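PDB 5TVA: 6-carboxyhexanoate--CoA ligase from Aquifex aeolicus, which belongs to the BioW family of CoA ligases and is seen here with adenosine monophosphate and coenzyme A bound. Local coordinates for residues A[177-182]-A[190-195]. Numbering follows the deposited sequence.
Sequences AELCWS and GYVSGK
Tyr191 reaches across to Glu178 and donates its OH hydrogen to Glu178 OE2, the two oxygens 2.5 Å apart. The phenol meets OE2 from above the carboxylate plane, and the carboxylate and ring planes stand 65° apart. Glu178 gets there with CG anti to its backbone N (chi1 179°) and the chain extended beyond it. Tyr191 places CG between its backbone N and carbonyl carbon (chi1 65°), which leans the ring over the partner strand. There Cys180 CB lies over one ring face, 3.8 Å from the Tyr191 centroid, a CH-pi contact; Cys180 SG approaches the same ring obliquely, a sulfur-aromatic contact. Beside this cluster Ser193 OG packs 3.6 Å from Glu178 CB, and this buried hydroxyl has no hydrogen-bonding partner in the model.

The backbones fix the pairing of these groups. Strands 177-181 and 190-194 run antiparallel as the arms of a beta hairpin, with Glu178-Ser193 and Cys180-Tyr191 as hydrogen-bonded pairs. Tyr191 N to Cys180 O is the shortest of the four backbone bonds, at 2.6 Å. Between these pairs, Leu179 and Val192 form a non-hydrogen-bonded pair whose side chains occupy the other face, Leu179 CD1 lying 4.2 Å from Val192 CG2.

A second shell holds the polar pair: Asn170 bonds Glu178 OE1, and Arg215 bonds Tyr191 OH. Ser182, just past the end of strand 177-181, makes a weak hydrogen bond through OG to AMP, bringing this hairpin to the edge of the nucleotide pocket. Within the mixed sheet the hairpin is central, flanked by strands 214-219 and 198-203; helix 158-173 packs on the Glu178-Tyr191 face, while helices 73-85 and 91-102 cover the Leu179-Val192 face.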
ATOM      1  N   ALA A 177     -11.991   0.531  -1.581  1.00 38.82           N
ATOM      2  CA  ALA A 177     -11.193   0.200  -2.758  1.00 41.84           C
ATOM      3  C   ALA A 177      -9.928   1.041  -2.734  1.00 40.64           C
ATOM      4  O   ALA A 177      -9.884   2.098  -2.101  1.00 42.63           O
ATOM      5  CB  ALA A 177     -11.964   0.456  -4.065  1.00 37.38           C
ATOM      6  N   GLU A 178      -8.903   0.576  -3.453  1.00 40.79           N
ATOM      7  CA  GLU A 178      -7.618   1.257  -3.479  1.00 37.66           C
ATOM      8  C   GLU A 178      -7.102   1.372  -4.909  1.00 44.92           C
ATOM      9  O   GLU A 178      -7.250   0.438  -5.707  1.00 47.35           O
ATOM     10  CB  GLU A 178      -6.604   0.509  -2.613  1.00 35.53           C
ATOM     11  CG  GLU A 178      -5.203   1.159  -2.608  1.00 39.59           C
ATOM     12  CD  GLU A 178      -4.204   0.408  -1.746  1.00 37.89           C
ATOM     13  OE1 GLU A 178      -4.630  -0.438  -0.944  1.00 36.78           O
ATOM     14  OE2 GLU A 178      -2.993   0.673  -1.853  1.00 39.48           O
ATOM     15  N   LEU A 179      -6.482   2.512  -5.225  1.00 42.21           N
ATOM     16  CA  LEU A 179      -5.711   2.688  -6.452  1.00 44.93           C
ATOM     17  C   LEU A 179      -4.254   2.990  -6.108  1.00 43.28           C
ATOM     18  O   LEU A 179      -3.973   3.828  -5.248  1.00 41.40           O
ATOM     19  CB  LEU A 179      -6.291   3.818  -7.328  1.00 41.49           C
ATOM     20  CG  LEU A 179      -5.485   4.309  -8.543  1.00 42.96           C
ATOM     21  CD1 LEU A 179      -5.454   3.283  -9.664  1.00 41.54           C
ATOM     22  CD2 LEU A 179      -6.031   5.627  -9.078  1.00 47.25           C
ATOM     23  N   CYS A 180      -3.322   2.311  -6.781  1.00 41.57           N
ATOM     24  CA  CYS A 180      -1.903   2.461  -6.464  1.00 44.83           C
ATOM     25  C   CYS A 180      -1.049   2.231  -7.704  1.00 48.51           C
ATOM     26  O   CYS A 180      -1.223   1.225  -8.403  1.00 45.40           O
ATOM     27  CB  CYS A 180      -1.476   1.469  -5.371  1.00 43.70           C
ATOM     28  SG  CYS A 180       0.302   1.473  -4.892  1.00 44.67           S
ATOM     29  N   TRP A 181      -0.124   3.151  -7.957  1.00 45.02           N
ATOM     30  CA  TRP A 181       1.066   2.819  -8.729  1.00 57.15           C
ATOM     31  C   TRP A 181       2.282   3.483  -8.094  1.00 58.27           C
ATOM     32  O   TRP A 181       2.169   4.441  -7.314  1.00 51.58           O
ATOM     33  CB  TRP A 181       0.925   3.175 -10.223  1.00 47.76           C
ATOM     34  CG  TRP A 181       0.771   4.612 -10.586  1.00 49.15           C
ATOM     35  CD1 TRP A 181       1.755   5.549 -10.657  1.00 57.36           C
ATOM     36  CD2 TRP A 181      -0.439   5.269 -11.004  1.00 50.87           C
ATOM     37  NE1 TRP A 181       1.233   6.760 -11.064  1.00 55.15           N
ATOM     38  CE2 TRP A 181      -0.109   6.612 -11.288  1.00 52.20           C
ATOM     39  CE3 TRP A 181      -1.768   4.857 -11.146  1.00 52.38           C
ATOM     40  CZ2 TRP A 181      -1.060   7.547 -11.700  1.00 60.66           C
ATOM     41  CZ3 TRP A 181      -2.714   5.786 -11.562  1.00 53.70           C
ATOM     42  CH2 TRP A 181      -2.354   7.117 -11.831  1.00 60.48           C
ATOM     43  N   SER A 182       3.451   2.948  -8.448  1.00 63.47           N
ATOM     44  CA  SER A 182       4.697   3.240  -7.750  1.00 63.63           C
ATOM     45  C   SER A 182       5.220   4.638  -8.078  1.00 63.46           C
ATOM     46  O   SER A 182       4.915   5.221  -9.119  1.00 60.09           O
ATOM     47  CB  SER A 182       5.754   2.186  -8.102  1.00 68.49           C
ATOM     48  OG  SER A 182       6.817   2.165  -7.158  1.00 71.99           O
ATOM     49  N   GLY A 190       0.988  -1.242 -11.445  1.00 53.43           N
ATOM     50  CA  GLY A 190       0.266  -0.686 -10.319  1.00 49.75           C
ATOM     51  C   GLY A 190      -0.834  -1.651  -9.944  1.00 50.08           C
ATOM     52  O   GLY A 190      -0.781  -2.807 -10.378  1.00 49.27           O
ATOM     53  N   TYR A 191      -1.827  -1.236  -9.156  1.00 40.90           N
ATOM     54  CA  TYR A 191      -2.935  -2.146  -8.931  1.00 41.16           C
ATOM     55  C   TYR A 191      -4.191  -1.379  -8.543  1.00 45.62           C
ATOM     56  O   TYR A 191      -4.196  -0.160  -8.351  1.00 43.85           O
ATOM     57  CB  TYR A 191      -2.602  -3.200  -7.874  1.00 40.70           C
ATOM     58  CG  TYR A 191      -2.369  -2.682  -6.470  1.00 43.09           C
ATOM     59  CD1 TYR A 191      -3.438  -2.305  -5.646  1.00 45.46           C
ATOM     60  CD2 TYR A 191      -1.085  -2.601  -5.951  1.00 41.43           C
ATOM     61  CE1 TYR A 191      -3.216  -1.850  -4.348  1.00 43.90           C
ATOM     62  CE2 TYR A 191      -0.848  -2.161  -4.666  1.00 44.90           C
ATOM     63  CZ  TYR A 191      -1.919  -1.782  -3.859  1.00 47.86           C
ATOM     64  OH  TYR A 191      -1.665  -1.348  -2.577  1.00 39.35           O
ATOM     65  N   VAL A 192      -5.261  -2.138  -8.415  1.00 44.23           N
ATOM     66  CA  VAL A 192      -6.535  -1.636  -7.949  1.00 44.31           C
ATOM     67  C   VAL A 192      -7.113  -2.781  -7.144  1.00 47.04           C
ATOM     68  O   VAL A 192      -6.935  -3.944  -7.519  1.00 42.07           O
ATOM     69  CB  VAL A 192      -7.409  -1.213  -9.148  1.00 48.59           C
ATOM     70  CG1 VAL A 192      -8.314  -2.354  -9.660  1.00 45.98           C
ATOM     71  CG2 VAL A 192      -8.078   0.078  -8.905  1.00 45.36           C
ATOM     72  N   SER A 193      -7.708  -2.492  -5.985  1.00 42.14           N
ATOM     73  CA  SER A 193      -8.161  -3.611  -5.172  1.00 41.90           C
ATOM     74  C   SER A 193      -9.467  -3.276  -4.477  1.00 41.49           C
ATOM     75  O   SER A 193      -9.841  -2.109  -4.325  1.00 41.80           O
ATOM     76  CB  SER A 193      -7.116  -4.032  -4.136  1.00 38.44           C
ATOM     77  OG  SER A 193      -6.996  -3.059  -3.124  1.00 43.01           O
ATOM     78  N   GLY A 194     -10.145  -4.338  -4.050  1.00 37.29           N
ATOM     79  CA  GLY A 194     -11.421  -4.227  -3.364  1.00 42.01           C
ATOM     80  C   GLY A 194     -11.878  -5.624  -3.026  1.00 47.35           C
ATOM     81  O   GLY A 194     -11.301  -6.617  -3.488  1.00 45.36           O
ATOM     82  N   LYS A 195     -12.917  -5.699  -2.190  1.00 43.96           N
ATOM     83  CA  LYS A 195     -13.340  -7.020  -1.734  1.00 47.20           C
ATOM     84  C   LYS A 195     -14.007  -7.813  -2.854  1.00 49.38           C
ATOM     85  O   LYS A 195     -13.929  -9.049  -2.862  1.00 52.41           O
ATOM     86  CB  LYS A 195     -14.265  -6.902  -0.515  1.00 49.70           C
ATOM     87  CG  LYS A 195     -13.517  -6.729   0.790  1.00 50.17           C
ATOM     88  CD  LYS A 195     -14.428  -6.698   2.004  1.00 51.53           C
ATOM     89  CE  LYS A 195     -13.613  -6.388   3.252  1.00 53.28           C
ATOM     90  NZ  LYS A 195     -14.411  -6.432   4.515  1.00 58.79           N
TER